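Local atomic coordinates of ribonucleoside-diphosphate reductase subunit beta (Clostridium botulinum, PDB entry 6ZJK), a protein that forms the metal-binding R2 subunit of a ribonucleotide reductase, which makes deoxyribonucleotides from ribonucleotides, and probably generates or stores the oxidising equivalent for that reaction. Residues Q133-I147 against T227-H241. Residues are numbered along the deposited sequence; the frame is centred on the assembly and turned at random.
Sequences QTFQEEIHAQSYSYI and TSTIFKYINRDEVTH. With FE (Fe (III) ion), chain G; FE (Fe (III) ion), chain H.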
ATOM      1  N   GLN A 133      -4.099   2.836   3.437  1.00 36.22           N
ATOM      2  CA  GLN A 133      -4.097   4.257   3.304  1.00 38.12           C
ATOM      3  C   GLN A 133      -3.149   4.623   2.199  1.00 39.50           C
ATOM      4  O   GLN A 133      -3.505   5.365   1.378  1.00 39.07           O
ATOM      5  CB  GLN A 133      -3.700   4.964   4.588  1.00 35.39           C
ATOM      6  CG  GLN A 133      -3.793   6.460   4.560  1.00 33.84           C
ATOM      7  CD  GLN A 133      -3.392   7.158   5.839  1.00 45.18           C
ATOM      8  OE1 GLN A 133      -3.219   6.576   6.888  1.00 39.44           O
ATOM      9  NE2 GLN A 133      -3.248   8.446   5.738  1.00 45.10           N
ATOM     10  N   THR A 134      -1.945   4.090   2.221  1.00 36.93           N
ATOM     11  CA  THR A 134      -0.947   4.408   1.199  1.00 36.82           C
ATOM     12  C   THR A 134      -1.472   4.133  -0.208  1.00 41.91           C
ATOM     13  O   THR A 134      -1.259   4.935  -1.134  1.00 36.92           O
ATOM     14  CB  THR A 134       0.326   3.604   1.445  1.00 39.86           C
ATOM     15  OG1 THR A 134       0.865   3.948   2.721  1.00 37.57           O
ATOM     16  CG2 THR A 134       1.357   3.891   0.382  1.00 38.31           C
ATOM     17  N   PHE A 135      -2.148   2.998  -0.380  1.00 38.69           N
ATOM     18  CA  PHE A 135      -2.772   2.644  -1.649  1.00 35.40           C
ATOM     19  C   PHE A 135      -3.796   3.695  -2.077  1.00 37.13           C
ATOM     20  O   PHE A 135      -3.832   4.092  -3.246  1.00 38.06           O
ATOM     21  CB  PHE A 135      -3.401   1.259  -1.485  1.00 36.96           C
ATOM     22  CG  PHE A 135      -4.503   0.950  -2.439  1.00 40.77           C
ATOM     23  CD1 PHE A 135      -4.225   0.489  -3.722  1.00 44.15           C
ATOM     24  CD2 PHE A 135      -5.825   1.056  -2.042  1.00 42.14           C
ATOM     25  CE1 PHE A 135      -5.248   0.158  -4.598  1.00 41.44           C
ATOM     26  CE2 PHE A 135      -6.860   0.739  -2.913  1.00 46.01           C
ATOM     27  CZ  PHE A 135      -6.571   0.288  -4.194  1.00 47.45           C
ATOM     28  N   GLN A 136      -4.609   4.186  -1.134  1.00 34.67           N
ATOM     29  CA  GLN A 136      -5.615   5.211  -1.433  1.00 35.26           C
ATOM     30  C   GLN A 136      -4.981   6.535  -1.824  1.00 35.05           C
ATOM     31  O   GLN A 136      -5.539   7.257  -2.659  1.00 34.51           O
ATOM     32  CB  GLN A 136      -6.558   5.440  -0.232  1.00 35.24           C
ATOM     33  CG  GLN A 136      -7.492   4.260   0.031  1.00 36.11           C
ATOM     34  CD  GLN A 136      -8.458   4.439   1.175  1.00 37.84           C
ATOM     35  OE1 GLN A 136      -8.380   5.410   1.948  1.00 35.91           O
ATOM     36  NE2 GLN A 136      -9.403   3.499   1.287  1.00 37.85           N
ATOM     37  N   GLU A 137      -3.845   6.864  -1.267  1.00 36.20           N
ATOM     38  CA  GLU A 137      -3.144   8.058  -1.599  1.00 35.29           C
ATOM     39  C   GLU A 137      -2.593   7.966  -3.048  1.00 41.40           C
ATOM     40  O   GLU A 137      -2.604   8.929  -3.748  1.00 36.48           O
ATOM     41  CB  GLU A 137      -2.036   8.370  -0.622  1.00 36.15           C
ATOM     42  CG  GLU A 137      -2.363   8.560   0.852  1.00 35.89           C
ATOM     43  CD  GLU A 137      -3.458   9.542   1.234  1.00 43.68           C
ATOM     44  OE1 GLU A 137      -4.302   9.857   0.472  1.00 43.50           O
ATOM     45  OE2 GLU A 137      -3.500   9.974   2.370  1.00 44.47           O
ATOM     46  N   GLU A 138      -2.117   6.795  -3.454  1.00 35.13           N
ATOM     47  CA  GLU A 138      -1.700   6.602  -4.841  1.00 35.55           C
ATOM     48  C   GLU A 138      -2.865   6.811  -5.800  1.00 35.52           C
ATOM     49  O   GLU A 138      -2.690   7.373  -6.894  1.00 35.78           O
ATOM     50  CB  GLU A 138      -1.082   5.219  -5.043  1.00 39.57           C
ATOM     51  CG  GLU A 138       0.202   4.953  -4.261  1.00 42.39           C
ATOM     52  CD  GLU A 138       1.431   5.608  -4.865  1.00 44.65           C
ATOM     53  OE1 GLU A 138       1.307   6.339  -5.873  1.00 43.29           O
ATOM     54  OE2 GLU A 138       2.542   5.376  -4.339  1.00 50.01           O
ATOM     55  N   ILE A 139      -4.057   6.351  -5.421  1.00 35.29           N
ATOM     56  CA  ILE A 139      -5.228   6.558  -6.272  1.00 35.30           C
ATOM     57  C   ILE A 139      -5.589   8.044  -6.368  1.00 37.34           C
ATOM     58  O   ILE A 139      -6.002   8.530  -7.436  1.00 38.58           O
ATOM     59  CB  ILE A 139      -6.391   5.684  -5.782  1.00 35.17           C
ATOM     60  CG1 ILE A 139      -6.043   4.210  -6.053  1.00 38.00           C
ATOM     61  CG2 ILE A 139      -7.702   6.047  -6.462  1.00 35.15           C
ATOM     62  CD1 ILE A 139      -7.221   3.281  -5.892  1.00 43.32           C
ATOM     63  N   HIS A 140      -5.347   8.780  -5.318  1.00 35.12           N
ATOM     64  CA  HIS A 140      -5.658  10.195  -5.271  1.00 38.09           C
ATOM     65  C   HIS A 140      -4.759  10.932  -6.226  1.00 36.59           C
ATOM     66  O   HIS A 140      -5.194  11.671  -7.015  1.00 34.81           O
ATOM     67  CB  HIS A 140      -5.553  10.763  -3.858  1.00 35.14           C
ATOM     68  CG  HIS A 140      -6.607  10.255  -2.923  1.00 41.66           C
ATOM     69  ND1 HIS A 140      -6.528  10.380  -1.557  1.00 39.83           N
ATOM     70  CD2 HIS A 140      -7.728   9.559  -3.171  1.00 36.33           C
ATOM     71  CE1 HIS A 140      -7.568   9.789  -1.028  1.00 39.63           C
ATOM     72  NE2 HIS A 140      -8.308   9.290  -1.981  1.00 34.74           N
ATOM     73  N   ALA A 141      -3.501  10.650  -6.129  1.00 37.65           N
ATOM     74  CA  ALA A 141      -2.516  11.294  -6.985  1.00 37.08           C
ATOM     75  C   ALA A 141      -2.791  11.012  -8.454  1.00 37.09           C
ATOM     76  O   ALA A 141      -2.625  11.896  -9.310  1.00 37.70           O
ATOM     77  CB  ALA A 141      -1.108  10.847  -6.590  1.00 35.67           C
ATOM     78  N   GLN A 142      -3.253   9.831  -8.800  1.00 36.93           N
ATOM     79  CA  GLN A 142      -3.547   9.466 -10.165  1.00 36.84           C
ATOM     80  C   GLN A 142      -4.756  10.133 -10.705  1.00 36.24           C
ATOM     81  O   GLN A 142      -4.829  10.417 -11.856  1.00 36.62           O
ATOM     82  CB  GLN A 142      -3.741   7.971 -10.309  1.00 38.24           C
ATOM     83  CG  GLN A 142      -3.811   7.472 -11.718  1.00 37.15           C
ATOM     84  CD  GLN A 142      -5.173   7.186 -12.144  1.00 37.48           C
ATOM     85  OE1 GLN A 142      -5.979   6.784 -11.385  1.00 36.82           O
ATOM     86  NE2 GLN A 142      -5.434   7.387 -13.357  1.00 37.57           N
ATOM     87  N   SER A 143      -5.731  10.321  -9.850  1.00 35.75           N
ATOM     88  CA  SER A 143      -6.934  11.092 -10.145  1.00 35.57           C
ATOM     89  C   SER A 143      -6.594  12.446 -10.752  1.00 35.67           C
ATOM     90  O   SER A 143      -7.409  13.002 -11.503  1.00 35.76           O
ATOM     91  CB  SER A 143      -7.798  11.284  -8.887  1.00 36.32           C
ATOM     92  OG  SER A 143      -7.243  12.249  -8.000  1.00 34.93           O
ATOM     93  N   TYR A 144      -5.524  13.023 -10.265  1.00 35.63           N
ATOM     94  CA  TYR A 144      -5.110  14.336 -10.688  1.00 35.74           C
ATOM     95  C   TYR A 144      -4.535  14.245 -12.097  1.00 37.13           C
ATOM     96  O   TYR A 144      -4.798  15.069 -12.887  1.00 36.57           O
ATOM     97  CB  TYR A 144      -4.146  15.024  -9.719  1.00 35.58           C
ATOM     98  CG  TYR A 144      -4.609  15.071  -8.264  1.00 37.99           C
ATOM     99  CD1 TYR A 144      -5.913  15.304  -7.955  1.00 37.72           C
ATOM    100  CD2 TYR A 144      -3.745  14.858  -7.235  1.00 34.93           C
ATOM    101  CE1 TYR A 144      -6.340  15.334  -6.662  1.00 35.99           C
ATOM    102  CE2 TYR A 144      -4.166  14.895  -5.938  1.00 35.68           C
ATOM    103  CZ  TYR A 144      -5.461  15.127  -5.666  1.00 38.19           C
ATOM    104  OH  TYR A 144      -5.881  15.127  -4.403  1.00 38.49           O
ATOM    105  N   SER A 145      -3.742  13.233 -12.375  1.00 36.74           N
ATOM    106  CA  SER A 145      -3.252  13.001 -13.731  1.00 37.41           C
ATOM    107  C   SER A 145      -4.413  12.797 -14.702  1.00 39.51           C
ATOM    108  O   SER A 145      -4.374  13.280 -15.842  1.00 39.07           O
ATOM    109  CB  SER A 145      -2.301  11.799 -13.762  1.00 39.51           C
ATOM    110  OG  SER A 145      -0.946  12.209 -13.612  1.00 39.26           O
ATOM    111  N   TYR A 146      -5.415  12.070 -14.262  1.00 38.42           N
ATOM    112  CA  TYR A 146      -6.576  11.818 -15.057  1.00 37.52           C
ATOM    113  C   TYR A 146      -7.345  13.099 -15.366  1.00 38.82           C
ATOM    114  O   TYR A 146      -7.786  13.262 -16.446  1.00 38.32           O
ATOM    115  CB  TYR A 146      -7.487  10.809 -14.419  1.00 37.21           C
ATOM    116  CG  TYR A 146      -8.833  10.670 -15.032  1.00 38.62           C
ATOM    117  CD1 TYR A 146      -8.989  10.333 -16.323  1.00 43.68           C
ATOM    118  CD2 TYR A 146      -9.951  10.823 -14.305  1.00 36.91           C
ATOM    119  CE1 TYR A 146     -10.210  10.185 -16.870  1.00 43.30           C
ATOM    120  CE2 TYR A 146     -11.185  10.675 -14.844  1.00 37.61           C
ATOM    121  CZ  TYR A 146     -11.306  10.366 -16.135  1.00 43.92           C
ATOM    122  OH  TYR A 146     -12.521  10.213 -16.672  1.00 45.04           O
ATOM    123  N   ILE A 147      -7.545  13.960 -14.382  1.00 36.82           N
ATOM    124  CA  ILE A 147      -8.225  15.243 -14.621  1.00 38.97           C
ATOM    125  C   ILE A 147      -7.457  16.076 -15.654  1.00 39.13           C
ATOM    126  O   ILE A 147      -8.029  16.563 -16.636  1.00 37.49           O
ATOM    127  CB  ILE A 147      -8.426  16.022 -13.310  1.00 36.02           C
ATOM    128  CG1 ILE A 147      -9.471  15.327 -12.427  1.00 36.06           C
ATOM    129  CG2 ILE A 147      -8.830  17.491 -13.598  1.00 35.96           C
ATOM    130  CD1 ILE A 147      -9.563  15.870 -10.991  1.00 36.21           C
ATOM    131  N   THR A 227     -15.202  17.253 -11.905  1.00 38.39           N
ATOM    132  CA  THR A 227     -14.013  17.368 -11.070  1.00 34.92           C
ATOM    133  C   THR A 227     -14.405  17.399  -9.589  1.00 41.94           C
ATOM    134  O   THR A 227     -13.724  16.809  -8.740  1.00 35.17           O
ATOM    135  CB  THR A 227     -13.230  18.613 -11.510  1.00 37.06           C
ATOM    136  OG1 THR A 227     -12.677  18.378 -12.823  1.00 38.60           O
ATOM    137  CG2 THR A 227     -12.106  18.956 -10.562  1.00 35.46           C
ATOM    138  N   SER A 228     -15.540  18.019  -9.278  1.00 36.88           N
ATOM    139  CA  SER A 228     -15.975  18.080  -7.894  1.00 39.83           C
ATOM    140  C   SER A 228     -16.404  16.694  -7.413  1.00 37.82           C
ATOM    141  O   SER A 228     -16.072  16.297  -6.294  1.00 34.92           O
ATOM    142  CB  SER A 228     -17.095  19.115  -7.763  1.00 36.33           C
ATOM    143  OG  SER A 228     -17.886  18.915  -6.610  1.00 41.29           O
ATOM    144  N   THR A 229     -17.069  15.911  -8.274  1.00 36.65           N
ATOM    145  CA  THR A 229     -17.415  14.531  -7.924  1.00 41.00           C
ATOM    146  C   THR A 229     -16.179  13.712  -7.552  1.00 39.22           C
ATOM    147  O   THR A 229     -16.181  12.996  -6.541  1.00 37.85           O
ATOM    148  CB  THR A 229     -18.201  13.876  -9.060  1.00 41.81           C
ATOM    149  OG1 THR A 229     -19.431  14.599  -9.233  1.00 48.80           O
ATOM    150  CG2 THR A 229     -18.528  12.441  -8.719  1.00 34.51           C
ATOM    151  N   ILE A 230     -15.104  13.814  -8.337  1.00 34.79           N
ATOM    152  CA  ILE A 230     -13.860  13.157  -7.940  1.00 36.14           C
ATOM    153  C   ILE A 230     -13.426  13.619  -6.544  1.00 36.04           C
ATOM    154  O   ILE A 230     -13.040  12.793  -5.706  1.00 35.77           O
ATOM    155  CB  ILE A 230     -12.758  13.398  -8.989  1.00 36.67           C
ATOM    156  CG1 ILE A 230     -13.073  12.615 -10.262  1.00 34.98           C
ATOM    157  CG2 ILE A 230     -11.395  12.983  -8.467  1.00 34.31           C
ATOM    158  CD1 ILE A 230     -12.066  12.854 -11.427  1.00 40.31           C
ATOM    159  N   PHE A 231     -13.524  14.931  -6.246  1.00 33.64           N
ATOM    160  CA  PHE A 231     -13.062  15.385  -4.938  1.00 35.59           C
ATOM    161  C   PHE A 231     -13.966  14.909  -3.799  1.00 32.71           C
ATOM    162  O   PHE A 231     -13.483  14.768  -2.676  1.00 32.53           O
ATOM    163  CB  PHE A 231     -12.872  16.917  -4.911  1.00 32.80           C
ATOM    164  CG  PHE A 231     -11.525  17.338  -5.450  1.00 36.19           C
ATOM    165  CD1 PHE A 231     -10.383  17.203  -4.659  1.00 32.96           C
ATOM    166  CD2 PHE A 231     -11.380  17.765  -6.774  1.00 36.36           C
ATOM    167  CE1 PHE A 231      -9.110  17.523  -5.165  1.00 35.16           C
ATOM    168  CE2 PHE A 231     -10.110  18.101  -7.296  1.00 38.98           C
ATOM    169  CZ  PHE A 231      -8.977  17.975  -6.491  1.00 37.44           C
ATOM    170  N   LYS A 232     -15.253  14.643  -4.051  1.00 33.93           N
ATOM    171  CA  LYS A 232     -16.088  14.035  -3.016  1.00 35.09           C
ATOM    172  C   LYS A 232     -15.590  12.641  -2.650  1.00 37.20           C
ATOM    173  O   LYS A 232     -15.656  12.238  -1.480  1.00 32.66           O
ATOM    174  CB  LYS A 232     -17.548  13.966  -3.463  1.00 35.23           C
ATOM    175  CG  LYS A 232     -18.252  15.317  -3.549  1.00 38.00           C
ATOM    176  CD  LYS A 232     -19.638  15.130  -4.134  1.00 43.45           C
ATOM    177  CE  LYS A 232     -20.368  16.440  -4.276  1.00 49.67           C
ATOM    178  NZ  LYS A 232     -21.778  16.256  -4.738  1.00 60.97           N
ATOM    179  N   TYR A 233     -15.110  11.874  -3.639  1.00 33.12           N
ATOM    180  CA  TYR A 233     -14.589  10.548  -3.319  1.00 34.71           C
ATOM    181  C   TYR A 233     -13.311  10.643  -2.501  1.00 35.18           C
ATOM    182  O   TYR A 233     -13.118   9.885  -1.537  1.00 34.06           O
ATOM    183  CB  TYR A 233     -14.353   9.744  -4.605  1.00 36.73           C
ATOM    184  CG  TYR A 233     -15.606   9.119  -5.154  1.00 35.29           C
ATOM    185  CD1 TYR A 233     -16.059   7.885  -4.669  1.00 38.64           C
ATOM    186  CD2 TYR A 233     -16.348   9.752  -6.136  1.00 39.51           C
ATOM    187  CE1 TYR A 233     -17.209   7.304  -5.164  1.00 40.27           C
ATOM    188  CE2 TYR A 233     -17.500   9.175  -6.647  1.00 42.18           C
ATOM    189  CZ  TYR A 233     -17.921   7.944  -6.162  1.00 46.88           C
ATOM    190  OH  TYR A 233     -19.071   7.368  -6.659  1.00 45.49           O
ATOM    191  N   ILE A 234     -12.499  11.605  -2.821  1.00 33.03           N
ATOM    192  CA  ILE A 234     -11.283  11.805  -2.104  1.00 32.93           C
ATOM    193  C   ILE A 234     -11.602  12.240  -0.676  1.00 37.34           C
ATOM    194  O   ILE A 234     -10.970  11.832   0.214  1.00 32.76           O
ATOM    195  CB  ILE A 234     -10.422  12.860  -2.756  1.00 33.71           C
ATOM    196  CG1 ILE A 234     -10.057  12.469  -4.192  1.00 35.37           C
ATOM    197  CG2 ILE A 234      -9.157  13.079  -2.005  1.00 32.96           C
ATOM    198  CD1 ILE A 234      -8.974  13.317  -4.759  1.00 34.45           C
ATOM    199  N   ASN A 235     -12.586  13.110  -0.526  1.00 33.38           N
ATOM    200  CA  ASN A 235     -13.037  13.630   0.758  1.00 37.94           C
ATOM    201  C   ASN A 235     -13.481  12.432   1.609  1.00 36.94           C
ATOM    202  O   ASN A 235     -13.045  12.308   2.656  1.00 39.12           O
ATOM    203  CB  ASN A 235     -14.177  14.607   0.549  1.00 32.35           C
ATOM    204  CG  ASN A 235     -14.396  15.560   1.719  1.00 42.51           C
ATOM    205  OD1 ASN A 235     -13.967  15.349   2.818  1.00 36.09           O
ATOM    206  ND2 ASN A 235     -15.058  16.625   1.422  1.00 34.35           N
ATOM    207  N   ARG A 236     -14.326  11.577   1.080  1.00 33.05           N
ATOM    208  CA  ARG A 236     -14.733  10.375   1.743  1.00 38.22           C
ATOM    209  C   ARG A 236     -13.554   9.552   2.298  1.00 39.91           C
ATOM    210  O   ARG A 236     -13.529   9.273   3.455  1.00 39.18           O
ATOM    211  CB  ARG A 236     -15.609   9.565   0.873  1.00 35.63           C
ATOM    212  CG  ARG A 236     -16.204   8.382   1.572  1.00 39.78           C
ATOM    213  CD  ARG A 236     -17.175   7.662   0.712  1.00 43.65           C
ATOM    214  NE  ARG A 236     -16.558   6.919  -0.362  1.00 38.43           N
ATOM    215  CZ  ARG A 236     -17.227   6.159  -1.188  1.00 41.73           C
ATOM    216  NH1 ARG A 236     -18.484   6.029  -1.051  1.00 48.43           N
ATOM    217  NH2 ARG A 236     -16.647   5.520  -2.144  1.00 40.13           N
ATOM    218  N   ASP A 237     -12.540   9.280   1.506  1.00 32.77           N
ATOM    219  CA  ASP A 237     -11.402   8.586   1.975  1.00 32.87           C
ATOM    220  C   ASP A 237     -10.720   9.401   3.062  1.00 37.80           C
ATOM    221  O   ASP A 237     -10.329   8.886   4.021  1.00 36.91           O
ATOM    222  CB  ASP A 237     -10.359   8.311   0.874  1.00 34.58           C
ATOM    223  CG  ASP A 237     -10.779   7.269  -0.159  1.00 40.30           C
ATOM    224  OD1 ASP A 237     -11.729   6.548  -0.037  1.00 38.54           O
ATOM    225  OD2 ASP A 237     -10.120   7.212  -1.163  1.00 38.62           O
ATOM    226  N   GLU A 238     -10.594  10.702   2.913  1.00 33.42           N
ATOM    227  CA  GLU A 238      -9.939  11.521   3.892  1.00 37.12           C
ATOM    228  C   GLU A 238     -10.539  11.449   5.301  1.00 37.10           C
ATOM    229  O   GLU A 238      -9.868  11.515   6.231  1.00 34.30           O
ATOM    230  CB  GLU A 238      -9.851  12.955   3.407  1.00 41.44           C
ATOM    231  CG  GLU A 238      -8.856  13.791   4.116  1.00 34.42           C
ATOM    232  CD  GLU A 238      -7.442  13.548   3.653  1.00 49.06           C
ATOM    233  OE1 GLU A 238      -6.987  14.035   2.631  1.00 50.77           O
ATOM    234  OE2 GLU A 238      -6.764  12.794   4.264  1.00 45.75           O
ATOM    235  N   VAL A 239     -11.826  11.323   5.406  1.00 38.46           N
ATOM    236  CA  VAL A 239     -12.471  11.168   6.672  1.00 41.98           C
ATOM    237  C   VAL A 239     -11.951   9.961   7.426  1.00 40.15           C
ATOM    238  O   VAL A 239     -11.652  10.070   8.548  1.00 38.56           O
ATOM    239  CB  VAL A 239     -13.964  11.073   6.519  1.00 42.48           C
ATOM    240  CG1 VAL A 239     -14.570  10.655   7.820  1.00 42.66           C
ATOM    241  CG2 VAL A 239     -14.479  12.423   6.134  1.00 43.75           C
ATOM    242  N   THR A 240     -11.776   8.846   6.739  1.00 36.98           N
ATOM    243  CA  THR A 240     -11.246   7.638   7.292  1.00 38.75           C
ATOM    244  C   THR A 240      -9.810   7.798   7.674  1.00 41.62           C
ATOM    245  O   THR A 240      -9.404   7.273   8.633  1.00 38.06           O
ATOM    246  CB  THR A 240     -11.477   6.424   6.390  1.00 39.47           C
ATOM    247  OG1 THR A 240     -10.631   6.455   5.257  1.00 40.38           O
ATOM    248  CG2 THR A 240     -12.823   6.396   5.922  1.00 41.41           C
ATOM    249  N   HIS A 241      -9.049   8.598   6.959  1.00 35.53           N
ATOM    250  CA  HIS A 241      -7.645   8.787   7.312  1.00 37.21           C
ATOM    251  C   HIS A 241      -7.513   9.617   8.579  1.00 42.53           C
ATOM    252  O   HIS A 241      -6.609   9.479   9.313  1.00 38.99           O
ATOM    253  CB  HIS A 241      -6.824   9.433   6.212  1.00 39.07           C
ATOM    254  CG  HIS A 241      -6.804   8.686   4.912  1.00 41.55           C
ATOM    255  ND1 HIS A 241      -6.027   9.075   3.861  1.00 39.96           N
ATOM    256  CD2 HIS A 241      -7.448   7.577   4.508  1.00 38.18           C
ATOM    257  CE1 HIS A 241      -6.216   8.254   2.858  1.00 42.05           C
ATOM    258  NE2 HIS A 241      -7.096   7.353   3.214  1.00 40.29           N
TER
HETATM  259 FE    FE G 403      -5.176  11.178   3.101  1.00 43.13          FE
HETATM  260 FE    FE H 404      -5.237  11.753  -0.133  0.76 48.13          FE
HETATM  261  O   HOH W   1     -11.709   5.045   2.743  1.00 34.93           O
HETATM  262  O   HOH W   2      -6.767  11.171   1.640  0.70 38.53           O
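Glu-137 and His-241 meet at one iron: Glu-137 OE2 binds it at 2.2 Å and His-241 ND1 at 2.4 Å, while Glu-137 OE1 reaches the second iron, which His-140 ND1 also holds. Bent at chi2 (-52°), the Glu-137 chain brings its carboxylate across both ions as a bridge, and water 2 is a second bridge. Glu-238 and Glu-204 complete the first site, Asp-107 the second. Behind each histidine stands a second-shell acceptor. His-241 NE2 donates an almost straight bond, in its ring plane, to Gln-136 OE1 (2.7 Å), and His-140 NE2 donates to the anti lone pair of Asp-237 OD2 (2.9 Å), tilted slightly from the ring plane. Water 1 ties Gln-136 NE2 to Asp-237 OD1 and Thr-240 OG1. Gln-133 CG lies 3.5 Å from the His-241 centroid, over the face, and Ile-234 CG2 over His-140. Farther along these antiparallel helices, Ile-147 CG1 packs on Ile-230 CD1 (3.7 Å), and Tyr-144, whose hydroxyl pairs with Asp-107, lies against Phe-231. Iron at ND1 and oxygen at NE2 would together fix each histidine's rotation; Asp-237 OD2, though also hydrogen-bonded beyond the two helices, would be expected to make His-140 a somewhat more electron-rich ligand.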